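Long-range contacts in serine protease inhibitor (Schistosoma haematobium, PDB 3STO), which probably inhibits serine proteases and has the serpin fold of large beta sheets and surrounding helices: residues L54-Q60 and A85-K90; N97-T101 and N113-I117; Q199-E203 and M224-E228; G240-V244 and V256-L261. The contacts are given in a common frame with arbitrary orientation. Numbering follows the deposited sequence.

Contact 1 (L54-Q60 and A85-K90); sequences LGSGGAQ and AQQEMK
Two helices meet backbone to backbone at a glycine: G55, at the end of helix 43-55, has its CA 4.2 Å from the CA of K90 in helix 82-101. A beta carbon modelled on G55 would lie 3.3 Å from K90 CA, too tight, so the approach depends on the missing side chain. L54 (chi1 t, chi2 p) leaves the interface sideways but bends back, its CD2 reaching 3.4 Å from CE of the selenomethionine M89. M89, also t then p, has its CA-CB bond directed toward 54-60 and places its CG 3.9 Å from G55 N. This is helix-helix packing in the helical part of the serpin fold, and I67 of helix 61-70 touches both L54 and M89. Q86 (m, t) runs extended along the C-terminal end of helix 43-55: its CG lies 3.3 Å from L54 O and its OE1 3.4 Å from G57 CA. G57 leaves the helix with phi 79° and psi -4°, where a CB would jam against the preceding carbonyl O, so glycine is called for. S56 (chi1 p) forms an ST turn, G58 N donating to S56 OG at 3.2 Å. Farther on, Q60 (m, m) curls back until its NE2 is 3.6 Å from Q86 NE2.

Contact 2 (N97-T101 and N113-I117); sequences NNSLT and NVVRI
Residues 97-101 of helix 82-101 lie over strand 115-117, with the axes of these short segments 8.4 Å apart at closest approach and their directions 141° apart, so the chain returns obliquely antiparallel. The nearest alpha carbons are those of T101 and V115, 5.7 Å apart. Apolar contacts come from alternate strand residues, V115 (chi1 t) and I117 (chi1 m), whose CA-CB bonds both point toward the helix. L100 (m, t) meets them: its CB is 4.0 Å from I117 CD1 and its CD2 4.4 Å from V115 CG2. I117 CD1 also comes within 3.8 Å of T101 CG2. Separately, the I117 CD1 methyl makes a plain van der Waals contact with the amide oxygen N97 OD1 at 3.4 Å. Polar linkage between the backbones runs through one water, which donates to L100 O at 2.7 Å and accepts from V115 N at 2.8 Å. Within the helix, T101 (chi1 p) turns its OG1 back to donate to N97 O at 2.9 Å. F48 of helix 43-55 touches N97 and I117. The whole is a buried helix packed on the face of strand 112-124 of the large sheet, to which the chain returns after a short intervening strand, as in the serpin fold.

Contact 3 (Q199-E203 and M224-E228); sequences QSPFE and MMTQE
An aromatic ring gripped on both faces is the striking feature here: F202 has M225 CE over one face and Q227 OE1 over the opposite one, while T226 O sits at the edge, 3.5 Å from F202 CD2. M225, a selenomethionine (m, t, m), makes a CH-pi contact through CB, 3.9 Å from the F202 ring centroid and 22° off its normal. Its SE lies obliquely at 4.4 Å from the same centroid, a Met-aromatic contact. F202 takes chi1 m with chi2 88°, its CA-CB bond directed toward strand 224-228; its CA is 6.2 Å from that of Q227, the nearest pair. Direct hydrogen bonding is limited to Q227 NE2 donating to S200 O at 3.1 Å and 166°. Two waters bridge the backbones: one accepts from T226 N and donates to E203 O (both 2.9 Å), the other accepts from E203 N (2.7 Å) and donates to T226 O (2.9 Å). K246 donates to both Q227 OE1 and S200 O and forms a cation-pi contact with F202. Through the irregular 199-203 segment the chain leaves the large central sheet of the serpin fold (strand 186-197) for strand 208-215, packing on strand 218-236, with L293 of strand 287-305 also touching F202.

Contact 4 (G240-V244 and V256-L261); sequences GFEIV and VIVLPL
Backbone hydrogen bonds set the antiparallel register. E242 and L259 form a hydrogen-bonded pair, E242 N to L259 O and L259 N to E242 O both measuring 2.9 Å. V244 and I257 repeat it more loosely: I257 N donates to V244 O at 3.1 Å, but V244 N to I257 O is a weak bond at 3.3 Å and 149°. Beyond the strand, L261 N reaches G240 O at 2.9 Å and 171°. Non-hydrogen-bonded pairs lie between, I243 with V258 (CA-CA 4.8 Å) and F241 with P260 (CA-CA 4.1 Å). The short strand axes come within 4.6 Å, at 156°. These are the arms of a beta hairpin, strands 241-247 and 253-260, in a sheet of the serpin fold. Its first arm is entered through a G1 beta bulge against strand 218-236, where G240 sits at phi 73°, a positive value that favours glycine. On one face I243 (m, t) sets CG2 3.6 Å from V256 CG1 and CG1 4.1 Å from V258 CG2. F241 (chi1 p) receives a CH-pi contact, V258 CG1 lying 4.1 Å from the F241 ring centroid and 25° off its normal, and touches L272 of helix 269-273. E242, V244, I257 and L259 occupy the other face, where F375 touches all four. There V244 CG2 meets I257 CD1 at 3.7 Å, and E242 OE1 bonds Y233 OH.

Overall arrangement
Contacts 2 and 4 are buried, whereas contacts 1 and 3 are partly buried and lie 22 and 25 Å from the chain's centre, on opposite sides of it; contact 2 is the most central at 13 Å. Helix 82-101 serves both contact 1 and contact 2, whose centres are 21 Å apart, packing first on a helix and then on a strand. Contacts 3 and 4, 18 Å apart between centres, use adjacent strands 218-236 and 241-247. Their chemistry follows their setting: close glycine-mediated packing in contact 1, apolar layering with a bridging water in contact 2, an aromatic clamp with waters in contact 3, and direct strand pairing in contact 4.

Contact 1 (L54-Q60 and A85-K90)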
loop_
_atom_site.group_PDB
_atom_site.type_symbol
_atom_site.label_atom_id
_atom_site.label_comp_id
_atom_site.label_asym_id
_atom_site.label_seq_id
_atom_site.Cartn_x
_atom_site.Cartn_y
_atom_site.Cartn_z
ATOM N N LEU A 54 -14.068 -5.524 12.065
ATOM C CA LEU A 54 -15.078 -6.546 11.864
ATOM C C LEU A 54 -14.625 -7.951 12.318
ATOM O O LEU A 54 -15.422 -8.735 12.828
ATOM C CB LEU A 54 -15.464 -6.589 10.379
ATOM C CG LEU A 54 -16.424 -7.685 9.968
ATOM C CD1 LEU A 54 -17.724 -7.554 10.785
ATOM C CD2 LEU A 54 -16.694 -7.595 8.503
ATOM N N GLY A 55 -13.352 -8.284 12.096
ATOM C CA GLY A 55 -12.855 -9.607 12.417
ATOM C C GLY A 55 -12.779 -9.793 13.920
ATOM O O GLY A 55 -12.902 -10.898 14.417
ATOM N N SER A 56 -12.594 -8.699 14.649
ATOM C CA SER A 56 -12.401 -8.778 16.087
ATOM C C SER A 56 -13.693 -8.757 16.887
ATOM O O SER A 56 -13.650 -8.782 18.128
ATOM C CB SER A 56 -11.530 -7.608 16.558
ATOM O OG SER A 56 -12.264 -6.386 16.550
ATOM N N GLY A 57 -14.833 -8.663 16.198
ATOM C CA GLY A 57 -16.104 -8.395 16.869
ATOM C C GLY A 57 -16.386 -6.934 17.257
ATOM O O GLY A 57 -17.462 -6.614 17.758
ATOM N N GLY A 58 -15.430 -6.042 17.038
ATOM C CA GLY A 58 -15.594 -4.644 17.380
ATOM C C GLY A 58 -16.780 -3.944 16.715
ATOM O O GLY A 58 -17.542 -3.228 17.373
ATOM N N ALA A 59 -16.940 -4.138 15.411
ATOM C CA ALA A 59 -17.932 -3.402 14.644
ATOM C C ALA A 59 -19.200 -4.222 14.526
ATOM O O ALA A 59 -19.169 -5.372 14.094
ATOM C CB ALA A 59 -17.399 -3.069 13.261
ATOM N N GLN A 60 -20.330 -3.634 14.903
ATOM C CA GLN A 60 -21.553 -4.403 14.943
ATOM C C GLN A 60 -22.649 -3.754 14.136
ATOM O O GLN A 60 -22.504 -2.628 13.671
ATOM C CB GLN A 60 -21.989 -4.569 16.404
ATOM C CG GLN A 60 -21.077 -5.479 17.202
ATOM C CD GLN A 60 -21.323 -6.938 16.911
ATOM O OE1 GLN A 60 -22.088 -7.306 15.990
ATOM N NE2 GLN A 60 -20.698 -7.785 17.699
ATOM N N ALA A 85 -19.982 -13.443 9.313
ATOM C CA ALA A 85 -19.220 -12.360 8.716
ATOM C C ALA A 85 -17.914 -12.147 9.470
ATOM O O ALA A 85 -16.867 -11.950 8.861
ATOM C CB ALA A 85 -20.037 -11.067 8.702
ATOM N N GLN A 86 -17.979 -12.162 10.792
ATOM C CA GLN A 86 -16.798 -11.912 11.576
ATOM C C GLN A 86 -15.802 -13.013 11.333
ATOM O O GLN A 86 -14.599 -12.764 11.181
ATOM C CB GLN A 86 -17.142 -11.807 13.049
ATOM C CG GLN A 86 -18.060 -10.655 13.305
ATOM C CD GLN A 86 -18.504 -10.568 14.746
ATOM O OE1 GLN A 86 -17.841 -11.107 15.645
ATOM N NE2 GLN A 86 -19.636 -9.893 14.980
ATOM N N GLN A 87 -16.308 -14.232 11.287
ATOM C CA GLN A 87 -15.453 -15.384 11.048
ATOM C C GLN A 87 -14.784 -15.309 9.673
ATOM O O GLN A 87 -13.579 -15.501 9.550
ATOM C CB GLN A 87 -16.256 -16.691 11.173
ATOM C CG GLN A 87 -15.367 -17.903 11.417
ATOM C CD GLN A 87 -14.312 -17.617 12.489
ATOM O OE1 GLN A 87 -14.648 -17.424 13.668
ATOM N NE2 GLN A 87 -13.032 -17.550 12.075
ATOM N N GLU A 88 -15.594 -15.064 8.645
ATOM C CA GLU A 88 -15.105 -15.003 7.281
ATOM C C GLU A 88 -14.059 -13.889 7.102
ATOM O O GLU A 88 -13.074 -14.072 6.387
ATOM C CB GLU A 88 -16.258 -14.817 6.303
ATOM C CG GLU A 88 -15.797 -14.639 4.847
ATOM C CD GLU A 88 -16.948 -14.354 3.899
ATOM O OE1 GLU A 88 -18.125 -14.408 4.341
ATOM O OE2 GLU A 88 -16.674 -14.049 2.717
HETATM N N MSE A 89 -14.268 -12.770 7.796
HETATM C CA MSE A 89 -13.391 -11.607 7.706
HETATM C C MSE A 89 -12.091 -11.892 8.431
HETATM O O MSE A 89 -11.024 -11.626 7.907
HETATM C CB MSE A 89 -14.064 -10.353 8.282
HETATM C CG MSE A 89 -13.218 -9.078 8.274
HETATM SE SE MSE A 89 -12.812 -8.395 6.442
HETATM C CE MSE A 89 -14.290 -7.191 6.146
ATOM N N LYS A 90 -12.186 -12.435 9.631
ATOM C CA LYS A 90 -11.008 -12.817 10.384
ATOM C C LYS A 90 -10.165 -13.842 9.619
ATOM O O LYS A 90 -8.928 -13.770 9.605
ATOM C CB LYS A 90 -11.400 -13.391 11.743
ATOM C CG LYS A 90 -10.263 -13.980 12.478
ATOM C CD LYS A 90 -10.532 -14.026 13.964
ATOM C CE LYS A 90 -9.398 -14.753 14.682
ATOM N NZ LYS A 90 -9.624 -14.910 16.152
#

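Contact 2 (N97-T101 and N113-I117)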
loop_
_atom_site.group_PDB
_atom_site.type_symbol
_atom_site.label_atom_id
_atom_site.label_comp_id
_atom_site.label_asym_id
_atom_site.label_seq_id
_atom_site.Cartn_x
_atom_site.Cartn_y
_atom_site.Cartn_z
ATOM N N ASN A 97 -2.482 -12.117 5.840
ATOM C CA ASN A 97 -1.389 -11.762 6.734
ATOM C C ASN A 97 -0.335 -12.883 6.832
ATOM O O ASN A 97 0.871 -12.632 6.764
ATOM C CB ASN A 97 -1.947 -11.392 8.121
ATOM C CG ASN A 97 -0.892 -10.819 9.030
ATOM O OD1 ASN A 97 -0.394 -9.742 8.753
ATOM N ND2 ASN A 97 -0.522 -11.531 10.098
ATOM N N ASN A 98 -0.796 -14.121 7.005
ATOM C CA ASN A 98 0.105 -15.267 7.027
ATOM C C ASN A 98 0.944 -15.417 5.752
ATOM O O ASN A 98 2.132 -15.727 5.814
ATOM C CB ASN A 98 -0.656 -16.573 7.256
ATOM C CG ASN A 98 -1.110 -16.739 8.694
ATOM O OD1 ASN A 98 -0.503 -16.188 9.616
ATOM N ND2 ASN A 98 -2.186 -17.508 8.893
ATOM N N SER A 99 0.292 -15.233 4.613
ATOM C CA SER A 99 0.928 -15.353 3.326
ATOM C C SER A 99 2.027 -14.319 3.200
ATOM O O SER A 99 3.139 -14.662 2.858
ATOM C CB SER A 99 -0.088 -15.181 2.218
ATOM O OG SER A 99 0.494 -15.494 0.984
ATOM N N LEU A 100 1.744 -13.071 3.570
ATOM C CA LEU A 100 2.702 -11.985 3.369
ATOM C C LEU A 100 3.854 -11.984 4.374
ATOM O O LEU A 100 5.032 -11.778 3.998
ATOM C CB LEU A 100 1.987 -10.628 3.362
ATOM C CG LEU A 100 1.130 -10.301 2.134
ATOM C CD1 LEU A 100 0.222 -9.082 2.393
ATOM C CD2 LEU A 100 2.047 -10.056 0.957
ATOM N N THR A 101 3.534 -12.217 5.645
ATOM C CA THR A 101 4.561 -12.129 6.693
ATOM C C THR A 101 5.421 -13.394 6.749
ATOM O O THR A 101 6.430 -13.428 7.423
ATOM C CB THR A 101 3.965 -11.831 8.097
ATOM O OG1 THR A 101 3.182 -12.948 8.531
ATOM C CG2 THR A 101 3.078 -10.576 8.068
ATOM N N ASN A 113 11.467 -10.043 8.030
ATOM C CA ASN A 113 10.275 -10.082 7.212
ATOM C C ASN A 113 10.466 -9.183 6.022
ATOM O O ASN A 113 10.852 -8.029 6.170
ATOM C CB ASN A 113 9.063 -9.546 7.991
ATOM C CG ASN A 113 8.307 -10.626 8.751
ATOM O OD1 ASN A 113 8.791 -11.759 8.905
ATOM N ND2 ASN A 113 7.108 -10.267 9.256
ATOM N N VAL A 114 10.161 -9.682 4.842
ATOM C CA VAL A 114 10.103 -8.804 3.691
ATOM C C VAL A 114 8.990 -7.741 3.912
ATOM O O VAL A 114 9.179 -6.543 3.677
ATOM C CB VAL A 114 9.872 -9.638 2.392
ATOM C CG1 VAL A 114 9.499 -8.760 1.216
ATOM C CG2 VAL A 114 11.094 -10.504 2.082
ATOM N N VAL A 115 7.829 -8.188 4.368
ATOM C CA VAL A 115 6.686 -7.308 4.504
ATOM C C VAL A 115 6.327 -7.137 5.980
ATOM O O VAL A 115 6.186 -8.123 6.701
ATOM C CB VAL A 115 5.461 -7.890 3.803
ATOM C CG1 VAL A 115 4.320 -6.849 3.763
ATOM C CG2 VAL A 115 5.827 -8.407 2.428
ATOM N N ARG A 116 6.190 -5.891 6.427
ATOM C CA ARG A 116 5.724 -5.626 7.777
ATOM C C ARG A 116 4.416 -4.842 7.715
ATOM O O ARG A 116 4.355 -3.696 7.222
ATOM C CB ARG A 116 6.773 -4.906 8.622
ATOM N N ILE A 117 3.362 -5.502 8.181
ATOM C CA ILE A 117 2.040 -4.913 8.233
ATOM C C ILE A 117 1.782 -4.426 9.656
ATOM O O ILE A 117 1.997 -5.175 10.634
ATOM C CB ILE A 117 0.997 -5.978 7.892
ATOM C CG1 ILE A 117 1.169 -6.430 6.432
ATOM C CG2 ILE A 117 -0.426 -5.478 8.239
ATOM C CD1 ILE A 117 1.091 -7.933 6.244
HETATM O O HOH W 1 7.177 -10.813 5.238
#

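Contact 3 (Q199-E203 and M224-E228)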
loop_
_atom_site.group_PDB
_atom_site.type_symbol
_atom_site.label_atom_id
_atom_site.label_comp_id
_atom_site.label_asym_id
_atom_site.label_seq_id
_atom_site.Cartn_x
_atom_site.Cartn_y
_atom_site.Cartn_z
ATOM N N GLN A 199 17.283 -8.731 -6.612
ATOM C CA GLN A 199 17.893 -9.972 -7.047
ATOM C C GLN A 199 19.224 -9.642 -7.783
ATOM O O GLN A 199 20.236 -10.308 -7.576
ATOM C CB GLN A 199 16.900 -10.768 -7.909
ATOM C CG GLN A 199 17.299 -12.203 -8.164
ATOM C CD GLN A 199 18.475 -12.296 -9.150
ATOM O OE1 GLN A 199 18.528 -11.567 -10.131
ATOM N NE2 GLN A 199 19.422 -13.181 -8.870
ATOM N N SER A 200 19.207 -8.590 -8.609
ATOM C CA SER A 200 20.415 -8.056 -9.262
ATOM C C SER A 200 20.599 -6.521 -9.090
ATOM O O SER A 200 20.042 -5.719 -9.836
ATOM C CB SER A 200 20.406 -8.427 -10.737
ATOM O OG SER A 200 21.490 -7.797 -11.344
ATOM N N PRO A 201 21.401 -6.114 -8.109
ATOM C CA PRO A 201 21.521 -4.720 -7.690
ATOM C C PRO A 201 22.274 -3.888 -8.696
ATOM O O PRO A 201 23.032 -4.437 -9.482
ATOM C CB PRO A 201 22.349 -4.814 -6.389
ATOM C CG PRO A 201 22.455 -6.248 -6.094
ATOM C CD PRO A 201 22.335 -6.969 -7.368
ATOM N N PHE A 202 22.051 -2.582 -8.672
ATOM C CA PHE A 202 22.736 -1.649 -9.552
ATOM C C PHE A 202 24.097 -1.427 -8.951
ATOM O O PHE A 202 24.241 -1.493 -7.745
ATOM C CB PHE A 202 22.000 -0.305 -9.604
ATOM C CG PHE A 202 20.634 -0.360 -10.264
ATOM C CD1 PHE A 202 19.496 -0.664 -9.519
ATOM C CD2 PHE A 202 20.493 -0.087 -11.626
ATOM C CE1 PHE A 202 18.244 -0.680 -10.112
ATOM C CE2 PHE A 202 19.246 -0.106 -12.242
ATOM C CZ PHE A 202 18.095 -0.410 -11.465
ATOM N N GLU A 203 25.097 -1.189 -9.797
ATOM C CA GLU A 203 26.423 -0.784 -9.348
ATOM C C GLU A 203 26.399 0.735 -9.259
ATOM O O GLU A 203 26.111 1.395 -10.247
ATOM C CB GLU A 203 27.466 -1.238 -10.383
ATOM C CG GLU A 203 28.837 -1.700 -9.826
ATOM C CD GLU A 203 29.375 -0.795 -8.735
ATOM O OE1 GLU A 203 29.667 0.371 -9.027
ATOM O OE2 GLU A 203 29.496 -1.238 -7.570
HETATM N N MSE A 224 20.603 9.019 -11.510
HETATM C CA MSE A 224 20.094 8.000 -12.426
HETATM C C MSE A 224 20.908 6.692 -12.313
HETATM O O MSE A 224 22.106 6.659 -12.579
HETATM C CB MSE A 224 20.087 8.547 -13.861
HETATM C CG MSE A 224 19.368 7.688 -14.913
HETATM SE SE MSE A 224 17.355 7.729 -14.736
HETATM C CE MSE A 224 17.015 9.417 -15.745
HETATM N N MSE A 225 20.251 5.620 -11.899
HETATM C CA MSE A 225 20.874 4.307 -11.831
HETATM C C MSE A 225 20.751 3.676 -13.186
HETATM O O MSE A 225 19.798 3.942 -13.938
HETATM C CB MSE A 225 20.212 3.428 -10.772
HETATM C CG MSE A 225 19.990 4.165 -9.456
HETATM SE SE MSE A 225 19.254 3.008 -8.049
HETATM C CE MSE A 225 17.531 2.463 -8.860
ATOM N N THR A 226 21.743 2.867 -13.518
ATOM C CA THR A 226 21.817 2.314 -14.861
ATOM C C THR A 226 22.275 0.873 -14.752
ATOM O O THR A 226 23.062 0.536 -13.884
ATOM C CB THR A 226 22.801 3.125 -15.788
ATOM O OG1 THR A 226 24.088 3.071 -15.223
ATOM C CG2 THR A 226 22.442 4.614 -15.866
ATOM N N GLN A 227 21.773 0.031 -15.643
ATOM C CA GLN A 227 22.203 -1.342 -15.711
ATOM C C GLN A 227 21.745 -2.012 -17.014
ATOM O O GLN A 227 20.723 -1.633 -17.633
ATOM C CB GLN A 227 21.758 -2.089 -14.439
ATOM C CG GLN A 227 21.172 -3.475 -14.606
ATOM C CD GLN A 227 20.470 -3.963 -13.320
ATOM O OE1 GLN A 227 19.246 -4.049 -13.275
ATOM N NE2 GLN A 227 21.250 -4.275 -12.279
ATOM N N GLU A 228 22.546 -2.965 -17.480
ATOM C CA GLU A 228 22.112 -3.760 -18.605
ATOM C C GLU A 228 21.951 -5.157 -18.082
ATOM O O GLU A 228 22.766 -5.629 -17.303
ATOM C CB GLU A 228 23.097 -3.690 -19.745
ATOM C CG GLU A 228 23.673 -2.307 -19.969
ATOM C CD GLU A 228 25.105 -2.373 -20.501
ATOM O OE1 GLU A 228 25.281 -2.748 -21.691
ATOM O OE2 GLU A 228 26.047 -2.075 -19.718
HETATM O O HOH W 2 23.594 2.432 -11.277
HETATM O O HOH W 3 24.343 -1.576 -12.397
#

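Contact 4 (G240-V244 and V256-L261)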
loop_
_atom_site.group_PDB
_atom_site.type_symbol
_atom_site.label_atom_id
_atom_site.label_comp_id
_atom_site.label_asym_id
_atom_site.label_seq_id
_atom_site.Cartn_x
_atom_site.Cartn_y
_atom_site.Cartn_z
ATOM N N GLY A 240 -0.280 2.457 -25.236
ATOM C CA GLY A 240 0.712 3.510 -25.147
ATOM C C GLY A 240 1.765 3.414 -24.061
ATOM O O GLY A 240 2.303 4.450 -23.640
ATOM N N PHE A 241 2.100 2.192 -23.623
ATOM C CA PHE A 241 3.205 2.023 -22.652
ATOM C C PHE A 241 4.058 0.746 -22.829
ATOM O O PHE A 241 3.756 -0.135 -23.634
ATOM C CB PHE A 241 2.656 2.129 -21.224
ATOM C CG PHE A 241 1.566 1.119 -20.911
ATOM C CD1 PHE A 241 1.859 -0.248 -20.786
ATOM C CD2 PHE A 241 0.269 1.525 -20.711
ATOM C CE1 PHE A 241 0.875 -1.180 -20.485
ATOM C CE2 PHE A 241 -0.728 0.601 -20.413
ATOM C CZ PHE A 241 -0.429 -0.761 -20.313
ATOM N N GLU A 242 5.130 0.664 -22.068
ATOM C CA GLU A 242 5.962 -0.526 -22.044
ATOM C C GLU A 242 6.254 -0.826 -20.589
ATOM O O GLU A 242 6.188 0.070 -19.756
ATOM C CB GLU A 242 7.270 -0.355 -22.879
ATOM C CG GLU A 242 8.135 0.890 -22.547
ATOM C CD GLU A 242 9.312 1.156 -23.559
ATOM O OE1 GLU A 242 9.632 0.288 -24.412
ATOM O OE2 GLU A 242 9.944 2.243 -23.498
ATOM N N ILE A 243 6.603 -2.076 -20.291
ATOM C CA ILE A 243 6.742 -2.513 -18.924
ATOM C C ILE A 243 7.970 -3.394 -18.747
ATOM O O ILE A 243 8.254 -4.219 -19.608
ATOM C CB ILE A 243 5.452 -3.323 -18.509
ATOM C CG1 ILE A 243 4.208 -2.437 -18.576
ATOM C CG2 ILE A 243 5.593 -3.976 -17.118
ATOM C CD1 ILE A 243 2.940 -3.132 -18.155
ATOM N N VAL A 244 8.682 -3.221 -17.631
ATOM C CA VAL A 244 9.693 -4.161 -17.198
ATOM C C VAL A 244 9.342 -4.626 -15.822
ATOM O O VAL A 244 8.680 -3.917 -15.075
ATOM C CB VAL A 244 11.190 -3.606 -17.146
ATOM C CG1 VAL A 244 11.741 -3.404 -18.538
ATOM C CG2 VAL A 244 11.300 -2.342 -16.298
ATOM N N VAL A 256 7.572 -3.526 -10.744
ATOM C CA VAL A 256 7.037 -3.352 -12.079
ATOM C C VAL A 256 7.006 -1.862 -12.417
ATOM O O VAL A 256 6.425 -1.087 -11.669
ATOM C CB VAL A 256 5.646 -3.986 -12.188
ATOM C CG1 VAL A 256 4.993 -3.679 -13.566
ATOM C CG2 VAL A 256 5.750 -5.512 -11.933
ATOM N N ILE A 257 7.673 -1.470 -13.512
ATOM C CA ILE A 257 7.654 -0.090 -13.995
ATOM C C ILE A 257 6.831 -0.003 -15.247
ATOM O O ILE A 257 6.955 -0.824 -16.152
ATOM C CB ILE A 257 9.057 0.475 -14.235
ATOM C CG1 ILE A 257 9.961 0.158 -13.026
ATOM C CG2 ILE A 257 9.021 1.999 -14.548
ATOM C CD1 ILE A 257 11.425 -0.024 -13.423
ATOM N N VAL A 258 5.927 0.965 -15.265
ATOM C CA VAL A 258 5.082 1.178 -16.419
ATOM C C VAL A 258 5.443 2.526 -17.030
ATOM O O VAL A 258 5.178 3.571 -16.435
ATOM C CB VAL A 258 3.583 1.177 -16.068
ATOM C CG1 VAL A 258 2.756 1.300 -17.341
ATOM C CG2 VAL A 258 3.207 -0.095 -15.326
ATOM N N LEU A 259 6.054 2.485 -18.212
ATOM C CA LEU A 259 6.632 3.681 -18.818
ATOM C C LEU A 259 5.865 4.036 -20.083
ATOM O O LEU A 259 5.846 3.274 -21.053
ATOM C CB LEU A 259 8.136 3.485 -19.113
ATOM C CG LEU A 259 8.904 4.745 -19.535
ATOM C CD1 LEU A 259 8.972 5.795 -18.391
ATOM C CD2 LEU A 259 10.306 4.409 -20.022
ATOM N N PRO A 260 5.210 5.201 -20.071
ATOM C CA PRO A 260 4.526 5.688 -21.279
ATOM C C PRO A 260 5.498 5.797 -22.453
ATOM O O PRO A 260 6.670 6.161 -22.277
ATOM C CB PRO A 260 4.054 7.072 -20.867
ATOM C CG PRO A 260 3.952 7.001 -19.368
ATOM C CD PRO A 260 5.125 6.165 -18.958
ATOM N N LEU A 261 5.007 5.478 -23.642
ATOM C CA LEU A 261 5.844 5.539 -24.842
ATOM C C LEU A 261 6.335 6.947 -25.220
ATOM O O LEU A 261 7.346 7.100 -25.882
ATOM C CB LEU A 261 5.170 4.817 -26.005
ATOM C CG LEU A 261 5.154 3.318 -25.676
ATOM C CD1 LEU A 261 4.375 2.493 -26.686
ATOM C CD2 LEU A 261 6.573 2.820 -25.573
#